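Local coordinates for Mgp-operon protein 3 (PDB 6RJ1) that probably serves as a membrane-bound extracellular adhesin, known as P40/P90, that helps Mycoplasma pneumoniae attach to host cells, apparently through sugars, at residues N12-Y17 with L28-A33; D50-A55 with V115-A120; F128-K133 with D484-K489. One frame throughout, in Å; residues are numbered along the deposited sequence. Where two conformers were deposited one is given.

Interaction 1: residues N12-Y17 with L28-A33; sequences NTLTPY and LDVVRA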
loop_
_atom_site.group_PDB
_atom_site.type_symbol
_atom_site.label_atom_id
_atom_site.label_comp_id
_atom_site.label_asym_id
_atom_site.label_seq_id
_atom_site.Cartn_x
_atom_site.Cartn_y
_atom_site.Cartn_z
ATOM N N ASN A 12 10.273 4.847 -22.920
ATOM C CA ASN A 12 9.032 5.346 -23.544
ATOM C C ASN A 12 8.685 4.640 -24.853
ATOM O O ASN A 12 7.671 4.956 -25.476
ATOM C CB ASN A 12 9.069 6.870 -23.739
ATOM C CG ASN A 12 8.973 7.696 -22.479
ATOM O OD1 ASN A 12 8.576 7.242 -21.397
ATOM N ND2 ASN A 12 9.336 8.950 -22.605
ATOM N N THR A 13 9.516 3.668 -25.243
ATOM C CA THR A 13 9.358 2.911 -26.475
ATOM C C THR A 13 8.879 1.487 -26.215
ATOM O O THR A 13 9.434 0.800 -25.359
ATOM C CB THR A 13 10.653 2.981 -27.311
ATOM O OG1 THR A 13 10.968 4.358 -27.526
ATOM C CG2 THR A 13 10.525 2.283 -28.657
ATOM N N LEU A 14 7.834 1.070 -26.956
ATOM C CA LEU A 14 7.271 -0.274 -26.945
ATOM C C LEU A 14 7.640 -0.883 -28.293
ATOM O O LEU A 14 7.106 -0.461 -29.325
ATOM C CB LEU A 14 5.746 -0.250 -26.713
ATOM C CG LEU A 14 5.274 0.296 -25.353
ATOM C CD1 LEU A 14 3.776 0.379 -25.293
ATOM C CD2 LEU A 14 5.790 -0.538 -24.195
ATOM N N THR A 15 8.623 -1.809 -28.299
ATOM C CA THR A 15 9.138 -2.406 -29.535
ATOM C C THR A 15 8.571 -3.829 -29.789
ATOM O O THR A 15 8.554 -4.660 -28.878
ATOM C CB THR A 15 10.691 -2.339 -29.557
ATOM O OG1 THR A 15 11.140 -0.991 -29.523
ATOM C CG2 THR A 15 11.318 -3.009 -30.761
ATOM N N PRO A 16 8.119 -4.126 -31.036
ATOM C CA PRO A 16 7.627 -5.483 -31.330
ATOM C C PRO A 16 8.765 -6.441 -31.677
ATOM O O PRO A 16 9.543 -6.172 -32.584
ATOM C CB PRO A 16 6.664 -5.274 -32.507
ATOM C CG PRO A 16 7.094 -3.987 -33.142
ATOM C CD PRO A 16 8.058 -3.265 -32.236
ATOM N N TYR A 17 8.872 -7.545 -30.939
ATOM C CA TYR A 17 9.889 -8.563 -31.157
ATOM C C TYR A 17 9.262 -9.779 -31.824
ATOM O O TYR A 17 8.154 -10.181 -31.459
ATOM C CB TYR A 17 10.576 -8.949 -29.837
ATOM C CG TYR A 17 11.624 -7.954 -29.396
ATOM C CD1 TYR A 17 11.276 -6.819 -28.671
ATOM C CD2 TYR A 17 12.966 -8.145 -29.703
ATOM C CE1 TYR A 17 12.242 -5.907 -28.244
ATOM C CE2 TYR A 17 13.940 -7.237 -29.288
ATOM C CZ TYR A 17 13.574 -6.116 -28.563
ATOM O OH TYR A 17 14.529 -5.213 -28.160
ATOM N N LEU A 28 7.382 1.926 -30.839
ATOM C CA LEU A 28 6.518 3.087 -30.696
ATOM C C LEU A 28 6.944 3.964 -29.511
ATOM O O LEU A 28 6.897 3.499 -28.372
ATOM C CB LEU A 28 5.055 2.597 -30.558
ATOM C CG LEU A 28 3.990 3.583 -30.060
ATOM C CD1 LEU A 28 3.374 4.358 -31.202
ATOM C CD2 LEU A 28 2.924 2.862 -29.269
ATOM N N ASP A 29 7.340 5.236 -29.779
ATOM C CA ASP A 29 7.673 6.195 -28.724
ATOM C C ASP A 29 6.354 6.821 -28.325
ATOM O O ASP A 29 5.876 7.759 -28.968
ATOM C CB ASP A 29 8.687 7.266 -29.167
ATOM C CG ASP A 29 9.202 8.182 -28.049
ATOM O OD1 ASP A 29 8.452 8.420 -27.063
ATOM O OD2 ASP A 29 10.347 8.661 -28.160
ATOM N N VAL A 30 5.752 6.245 -27.286
ATOM C CA VAL A 30 4.450 6.578 -26.724
ATOM C C VAL A 30 4.286 8.096 -26.475
ATOM O O VAL A 30 3.257 8.663 -26.854
ATOM C CB VAL A 30 4.224 5.696 -25.467
ATOM C CG1 VAL A 30 3.100 6.208 -24.588
ATOM C CG2 VAL A 30 3.969 4.246 -25.860
ATOM N N VAL A 31 5.317 8.753 -25.906
ATOM C CA VAL A 31 5.312 10.185 -25.584
ATOM C C VAL A 31 5.354 11.053 -26.869
ATOM O O VAL A 31 4.531 11.969 -27.000
ATOM C CB VAL A 31 6.415 10.533 -24.544
ATOM C CG1 VAL A 31 6.574 12.039 -24.354
ATOM C CG2 VAL A 31 6.119 9.865 -23.210
ATOM N N ARG A 32 6.285 10.758 -27.796
ATOM C CA ARG A 32 6.424 11.464 -29.073
ATOM C C ARG A 32 5.162 11.303 -29.937
ATOM O O ARG A 32 4.671 12.294 -30.483
ATOM C CB ARG A 32 7.656 10.955 -29.843
ATOM C CG ARG A 32 8.763 11.987 -30.007
ATOM C CD ARG A 32 9.969 11.666 -29.143
ATOM N NE ARG A 32 11.071 12.598 -29.372
ATOM C CZ ARG A 32 12.315 12.424 -28.931
ATOM N NH1 ARG A 32 12.638 11.333 -28.249
ATOM N NH2 ARG A 32 13.248 13.330 -29.190
ATOM N N ALA A 33 4.633 10.057 -30.035
ATOM C CA ALA A 33 3.444 9.706 -30.835
ATOM C C ALA A 33 2.165 10.365 -30.340
ATOM O O ALA A 33 1.294 10.672 -31.154
ATOM C CB ALA A 33 3.262 8.197 -30.889
#
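Leu14 and Leu28 form the hydrogen-bonded antiparallel pair of a beta hairpin whose second strand, 28-29, runs directly into the short helix 30-33. Leu14 N donates to Leu28 O at 3.0 Å, and Leu28 N returns the bond to Leu14 O at 2.8 Å. Asn12 O carries the ladder into the helix by accepting from Val30 N at 2.9 Å. The tight side is the apolar one, lined by Leu14, Leu28 and Val30. Here Leu14 CD1 reaches Val30 CG2 at 3.9 Å, the two side chains crossing obliquely. Leu53 and Ala55 of strand 52-59, with Leu116 and Phe118 of strand 114-121, pack against these residues. The other face, with Thr13 and Asp29, is looser and partly exposed: the side chains cross at about a right angle, and Thr13 OG1 comes no nearer than 4.0 Å to Asp29 CB. Asp29 is the N-cap residue of the helix; CG, anti to its backbone N (chi1 -173°), lies beside its own carbonyl carbon, near the first helical amides. Its OD1 accepts from Arg32 N at 3.3 Å, the donor standing above the carboxylate plane, and only weakly from Val31 N. Beyond the paired strands the carboxamide of Asn12 is buried, with OD1 accepting from Leu42 N and ND2 donating to Tyr40 O; the same ND2 lies 3.4 Å from Val31 CG2.

Interaction 2: residues D50-A55 with V115-A120; sequences DTKLVA and VLIFKA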
loop_
_atom_site.group_PDB
_atom_site.type_symbol
_atom_site.label_atom_id
_atom_site.label_comp_id
_atom_site.label_asym_id
_atom_site.label_seq_id
_atom_site.Cartn_x
_atom_site.Cartn_y
_atom_site.Cartn_z
ATOM N N ASP A 50 -6.548 -7.322 -29.922
ATOM C CA ASP A 50 -5.577 -7.331 -31.013
ATOM C C ASP A 50 -5.463 -5.983 -31.771
ATOM O O ASP A 50 -4.474 -5.783 -32.482
ATOM C CB ASP A 50 -5.854 -8.507 -31.984
ATOM C CG ASP A 50 -7.277 -8.660 -32.535
ATOM O OD1 ASP A 50 -8.220 -8.059 -31.956
ATOM O OD2 ASP A 50 -7.452 -9.402 -33.529
ATOM N N THR A 51 -6.436 -5.063 -31.612
ATOM C CA THR A 51 -6.414 -3.771 -32.312
ATOM C C THR A 51 -6.211 -2.555 -31.367
ATOM O O THR A 51 -6.225 -1.415 -31.845
ATOM C CB THR A 51 -7.671 -3.633 -33.224
ATOM O OG1 THR A 51 -7.398 -2.752 -34.320
ATOM C CG2 THR A 51 -8.967 -3.232 -32.472
ATOM N N LYS A 52 -6.011 -2.791 -30.058
ATOM C CA LYS A 52 -5.871 -1.708 -29.081
ATOM C C LYS A 52 -4.654 -1.815 -28.153
ATOM O O LYS A 52 -4.262 -2.910 -27.741
ATOM C CB LYS A 52 -7.167 -1.592 -28.253
ATOM C CG LYS A 52 -7.321 -0.314 -27.416
ATOM C CD LYS A 52 -8.703 0.308 -27.565
ATOM C CE LYS A 52 -9.794 -0.444 -26.836
ATOM N NZ LYS A 52 -11.138 -0.099 -27.372
ATOM N N LEU A 53 -4.080 -0.647 -27.820
ATOM C CA LEU A 53 -2.973 -0.485 -26.890
ATOM C C LEU A 53 -3.244 0.753 -26.040
ATOM O O LEU A 53 -3.408 1.853 -26.568
ATOM C CB LEU A 53 -1.617 -0.397 -27.611
ATOM C CG LEU A 53 -0.380 -0.211 -26.729
ATOM C CD1 LEU A 53 0.006 -1.510 -26.021
ATOM C CD2 LEU A 53 0.774 0.293 -27.550
ATOM N N VAL A 54 -3.333 0.547 -24.726
ATOM C CA VAL A 54 -3.600 1.580 -23.731
ATOM C C VAL A 54 -2.306 1.862 -22.959
ATOM O O VAL A 54 -1.643 0.920 -22.532
ATOM C CB VAL A 54 -4.766 1.147 -22.796
ATOM C CG1 VAL A 54 -5.082 2.220 -21.765
ATOM C CG2 VAL A 54 -6.014 0.791 -23.603
ATOM N N ALA A 55 -1.939 3.146 -22.802
ATOM C CA ALA A 55 -0.728 3.550 -22.074
ATOM C C ALA A 55 -1.041 4.588 -20.986
ATOM O O ALA A 55 -2.064 5.261 -21.059
ATOM C CB ALA A 55 0.319 4.088 -23.046
ATOM N N VAL A 115 -3.985 8.932 -20.012
ATOM C CA VAL A 115 -4.218 7.564 -20.443
ATOM C C VAL A 115 -4.278 7.735 -21.957
ATOM O O VAL A 115 -5.086 8.534 -22.450
ATOM C CB VAL A 115 -5.505 6.926 -19.857
ATOM C CG1 VAL A 115 -5.898 5.671 -20.628
ATOM C CG2 VAL A 115 -5.329 6.608 -18.382
ATOM N N LEU A 116 -3.369 7.065 -22.681
ATOM C CA LEU A 116 -3.285 7.166 -24.138
ATOM C C LEU A 116 -3.863 5.930 -24.793
ATOM O O LEU A 116 -3.583 4.813 -24.353
ATOM C CB LEU A 116 -1.836 7.378 -24.607
ATOM C CG LEU A 116 -0.954 8.305 -23.781
ATOM C CD1 LEU A 116 0.466 8.181 -24.197
ATOM C CD2 LEU A 116 -1.390 9.742 -23.896
ATOM N N ILE A 117 -4.662 6.133 -25.848
ATOM C CA ILE A 117 -5.293 5.061 -26.608
ATOM C C ILE A 117 -4.677 5.032 -28.005
ATOM O O ILE A 117 -4.598 6.066 -28.683
ATOM C CB ILE A 117 -6.842 5.223 -26.655
ATOM C CG1 ILE A 117 -7.463 5.458 -25.246
ATOM C CG2 ILE A 117 -7.531 4.064 -27.394
ATOM C CD1 ILE A 117 -7.287 4.336 -24.150
ATOM N N PHE A 118 -4.241 3.836 -28.424
ATOM C CA PHE A 118 -3.635 3.591 -29.724
ATOM C C PHE A 118 -4.407 2.509 -30.452
ATOM O O PHE A 118 -4.927 1.589 -29.820
ATOM C CB PHE A 118 -2.170 3.157 -29.561
ATOM C CG PHE A 118 -1.237 4.222 -29.040
ATOM C CD1 PHE A 118 -1.045 4.394 -27.671
ATOM C CD2 PHE A 118 -0.517 5.031 -29.918
ATOM C CE1 PHE A 118 -0.169 5.372 -27.191
ATOM C CE2 PHE A 118 0.364 6.007 -29.437
ATOM C CZ PHE A 118 0.532 6.170 -28.077
ATOM N N LYS A 119 -4.483 2.620 -31.777
ATOM C CA LYS A 119 -5.144 1.637 -32.633
ATOM C C LYS A 119 -4.084 0.933 -33.459
ATOM O O LYS A 119 -3.102 1.574 -33.851
ATOM C CB LYS A 119 -6.235 2.269 -33.522
ATOM C CG LYS A 119 -5.793 3.219 -34.638
ATOM C CD LYS A 119 -6.956 3.520 -35.582
ATOM C CE LYS A 119 -6.697 4.731 -36.445
ATOM N NZ LYS A 119 -6.795 6.014 -35.678
ATOM N N ALA A 120 -4.269 -0.363 -33.724
ATOM C CA ALA A 120 -3.314 -1.128 -34.516
ATOM C C ALA A 120 -3.300 -0.661 -35.964
ATOM O O ALA A 120 -4.325 -0.220 -36.483
ATOM C CB ALA A 120 -3.627 -2.607 -34.436
#
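Ala55, Phe118 and Leu53 lose the most surface to the partner strand where strand 52-59 pairs antiparallel with strand 114-121, two neighbours in a mixed beta sheet. Ala55 and Leu116 form a hydrogen-bonded pair, with Ala55 N to Leu116 O and Leu116 N to Ala55 O both at 2.8 Å; Leu53 and Phe118 form the next. In that second pair Phe118 N donates to Leu53 O at 2.8 Å, and Leu53 N donates back to Phe118 O at 3.1 Å. The side chains of both pairs share one face of the sheet. The ring of Phe118 leaves the strand with CG beside the backbone N (chi1 -68°) and turns its edge to the partner strand: CD1 lies 3.6 Å from Leu53 O, which sits in the ring plane, and CE1 comes loosely up to Ala55 CB at 4.4 Å. Ala33 of helix 30-33 packs on this face, against Phe118. On the other face Val54 and Ile117 lie side by side and point the same way, Ile117 CD1 meeting Val54 CG2 at 3.8 Å. Further along, the chain of Lys52 is bent and its CD rests against Ile117 CG2, while its NZ goes on to a salt bridge with Glu483. At the exposed end Thr51 O accepts from Ala120 N, the donor above the carbonyl plane. Leu53 O thus accepts the Phe118 amide and also faces the edge of the same residue's ring, an arrangement consistent with a weak electrostatic attraction between the carbonyl oxygen and the ring's C-H edge within an otherwise apolar layer.

Interaction 3: residues F128-K133 with D484-K489; sequences FERKIK and DQESGK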
loop_
_atom_site.group_PDB
_atom_site.type_symbol
_atom_site.label_atom_id
_atom_site.label_comp_id
_atom_site.label_asym_id
_atom_site.label_seq_id
_atom_site.Cartn_x
_atom_site.Cartn_y
_atom_site.Cartn_z
ATOM N N PHE A 128 -1.901 6.789 -32.978
ATOM C CA PHE A 128 -2.481 7.450 -31.807
ATOM C C PHE A 128 -3.952 7.795 -32.069
ATOM O O PHE A 128 -4.263 8.408 -33.092
ATOM C CB PHE A 128 -1.653 8.695 -31.402
ATOM C CG PHE A 128 -2.244 9.543 -30.294
ATOM C CD1 PHE A 128 -2.189 9.124 -28.967
ATOM C CD2 PHE A 128 -2.857 10.760 -30.579
ATOM C CE1 PHE A 128 -2.744 9.896 -27.950
ATOM C CE2 PHE A 128 -3.411 11.536 -29.557
ATOM C CZ PHE A 128 -3.345 11.102 -28.250
ATOM N N GLU A 129 -4.852 7.369 -31.171
ATOM C CA GLU A 129 -6.282 7.652 -31.299
ATOM C C GLU A 129 -6.652 8.879 -30.483
ATOM O O GLU A 129 -7.040 9.891 -31.052
ATOM C CB GLU A 129 -7.139 6.453 -30.857
ATOM C CG GLU A 129 -7.224 5.337 -31.870
ATOM C CD GLU A 129 -8.628 4.815 -32.111
ATOM O OE1 GLU A 129 -9.279 4.353 -31.142
ATOM O OE2 GLU A 129 -9.074 4.866 -33.280
ATOM N N ARG A 130 -6.535 8.785 -29.146
ATOM C CA ARG A 130 -6.898 9.856 -28.221
ATOM C C ARG A 130 -6.217 9.741 -26.857
ATOM O O ARG A 130 -5.635 8.704 -26.536
ATOM C CB ARG A 130 -8.439 9.928 -28.059
ATOM C CG ARG A 130 -9.113 8.634 -27.578
ATOM C CD ARG A 130 -10.619 8.762 -27.478
ATOM N NE ARG A 130 -11.008 9.794 -26.513
ATOM C CZ ARG A 130 -11.814 10.816 -26.787
ATOM N NH1 ARG A 130 -12.090 11.715 -25.856
ATOM N NH2 ARG A 130 -12.353 10.945 -27.995
ATOM N N LYS A 131 -6.298 10.824 -26.061
ATOM C CA LYS A 131 -5.776 10.906 -24.694
ATOM C C LYS A 131 -6.858 11.365 -23.719
ATOM O O LYS A 131 -7.659 12.242 -24.051
ATOM C CB LYS A 131 -4.485 11.750 -24.593
ATOM C CG LYS A 131 -4.581 13.213 -25.029
ATOM C CD LYS A 131 -3.249 13.931 -24.819
ATOM C CE LYS A 131 -3.365 15.437 -24.850
ATOM N NZ LYS A 131 -3.345 15.976 -26.235
ATOM N N ILE A 132 -6.918 10.723 -22.544
ATOM C CA ILE A 132 -7.888 11.034 -21.490
ATOM C C ILE A 132 -7.112 11.603 -20.302
ATOM O O ILE A 132 -6.249 10.920 -19.734
ATOM C CB ILE A 132 -8.778 9.803 -21.100
ATOM C CG1 ILE A 132 -9.489 9.186 -22.329
ATOM C CG2 ILE A 132 -9.794 10.152 -20.001
ATOM C CD1 ILE A 132 -8.970 7.858 -22.741
ATOM N N LYS A 133 -7.403 12.861 -19.950
ATOM C CA LYS A 133 -6.765 13.565 -18.844
ATOM C C LYS A 133 -7.232 13.001 -17.506
ATOM O O LYS A 133 -8.414 12.706 -17.324
ATOM C CB LYS A 133 -7.092 15.056 -18.935
ATOM C CG LYS A 133 -6.090 15.977 -18.273
ATOM C CD LYS A 133 -6.477 17.387 -18.625
ATOM C CE LYS A 133 -5.558 18.423 -18.059
ATOM N NZ LYS A 133 -5.971 18.819 -16.690
ATOM N N ASP A 484 -14.189 7.298 -24.272
ATOM C CA ASP A 484 -14.829 8.366 -25.030
ATOM C C ASP A 484 -14.618 9.770 -24.432
ATOM O O ASP A 484 -14.705 10.750 -25.179
ATOM C CB ASP A 484 -16.338 8.072 -25.135
ATOM C CG ASP A 484 -17.008 7.826 -23.787
ATOM O OD1 ASP A 484 -16.682 6.802 -23.134
ATOM O OD2 ASP A 484 -17.855 8.657 -23.382
ATOM N N GLN A 485 -14.402 9.871 -23.092
ATOM C CA GLN A 485 -14.220 11.137 -22.357
ATOM C C GLN A 485 -12.909 11.860 -22.702
ATOM O O GLN A 485 -11.950 11.222 -23.128
ATOM C CB GLN A 485 -14.282 10.898 -20.836
ATOM C CG GLN A 485 -15.682 10.634 -20.272
ATOM C CD GLN A 485 -15.732 10.645 -18.750
ATOM O OE1 GLN A 485 -14.832 10.149 -18.049
ATOM N NE2 GLN A 485 -16.808 11.202 -18.200
ATOM N N GLU A 486 -12.874 13.190 -22.508
ATOM C CA GLU A 486 -11.693 14.034 -22.741
ATOM C C GLU A 486 -10.831 14.063 -21.477
ATOM O O GLU A 486 -9.610 14.214 -21.555
ATOM C CB GLU A 486 -12.114 15.471 -23.097
ATOM C CG GLU A 486 -12.552 15.668 -24.540
ATOM C CD GLU A 486 -11.455 16.065 -25.510
ATOM O OE1 GLU A 486 -10.612 15.202 -25.848
ATOM O OE2 GLU A 486 -11.453 17.235 -25.952
ATOM N N SER A 487 -11.489 13.955 -20.313
ATOM C CA SER A 487 -10.886 13.967 -18.984
ATOM C C SER A 487 -11.814 13.258 -17.984
ATOM O O SER A 487 -12.956 12.933 -18.317
ATOM C CB SER A 487 -10.590 15.403 -18.540
ATOM O OG SER A 487 -11.378 15.856 -17.449
ATOM N N GLY A 488 -11.309 13.035 -16.776
ATOM C CA GLY A 488 -12.065 12.400 -15.710
ATOM C C GLY A 488 -11.451 12.645 -14.354
ATOM O O GLY A 488 -10.242 12.473 -14.187
ATOM N N LYS A 489 -12.279 13.070 -13.385
ATOM C CA LYS A 489 -11.870 13.330 -12.001
ATOM C C LYS A 489 -11.697 12.004 -11.284
ATOM O O LYS A 489 -12.345 11.012 -11.652
ATOM C CB LYS A 489 -12.919 14.168 -11.257
ATOM C CG LYS A 489 -13.018 15.615 -11.706
ATOM C CD LYS A 489 -14.280 16.261 -11.168
ATOM C CE LYS A 489 -14.422 17.668 -11.680
ATOM N NZ LYS A 489 -15.539 18.385 -11.022
#
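A parallel strand junction, strand 125-135 beside strand 487-492, brings Lys133 and Ser487 together as a bridge pair with CA atoms 4.1 Å apart. The bonds that hold it leave both ends of Lys133: its N donates almost straight to Glu486 O at 3.0 Å (176° at the hydrogen), and its O accepts from Gly488 N, also at 3.0 Å but with more bend. The two side chains of the pair lie on the same face, CB of Lys133 to CB of Ser487 at 3.5 Å, after which the lysine chain leads away to a salt bridge with Asp110. Within the mixed sheet this is the parallel step: strands before it in order, 40-48 through 125-135, and those after it, 487-492 through 457-461, are antiparallel to their neighbours. Segment 484-489 belongs to the MgpC adhesin region, a sequence family grouped with beta-propellers, consistent with a propeller-like fold. Ahead of the bridge, Arg130 reaches across to the loop preceding strand 487-492. Its CG sits between the backbone N and carbonyl carbon (chi1 57°), and a bend at chi3 (-61°) turns NE out of the extended line of the chain. NH1 donates weakly to Gln485 O at 2.8 Å, near the guanidinium plane, whereas Asp484 O lies over one face. Glu486 OE1 stands well out of that plane, 3.8 Å from NH1, in a long salt bridge of charges alone. Gln485 O is also touched by the apolar branch of Ile132, whose CG1 lies 3.3 Å from it.

How the interactions relate
The three contacts follow one another along the chain, each opening after the previous one closes, and all lie on the same side of its centre. Interactions 2 and 3 belong to one mixed sheet, their centres about 12 Å apart: strands 114-121 and 125-135 are neighbours in it, and a classic beta bulge sets Glu129 and Arg130 both opposite Ile117. Interaction 1, its centre about 12 Å from that of interaction 2 and about 19 Å from that of interaction 3, is a separate small sheet and helix facing that one; Ala33 O touches Phe128 CB. The N-terminal hairpin is thereby packed on a sheet in which strand 125-135 meets a strand about 350 residues further along the chain.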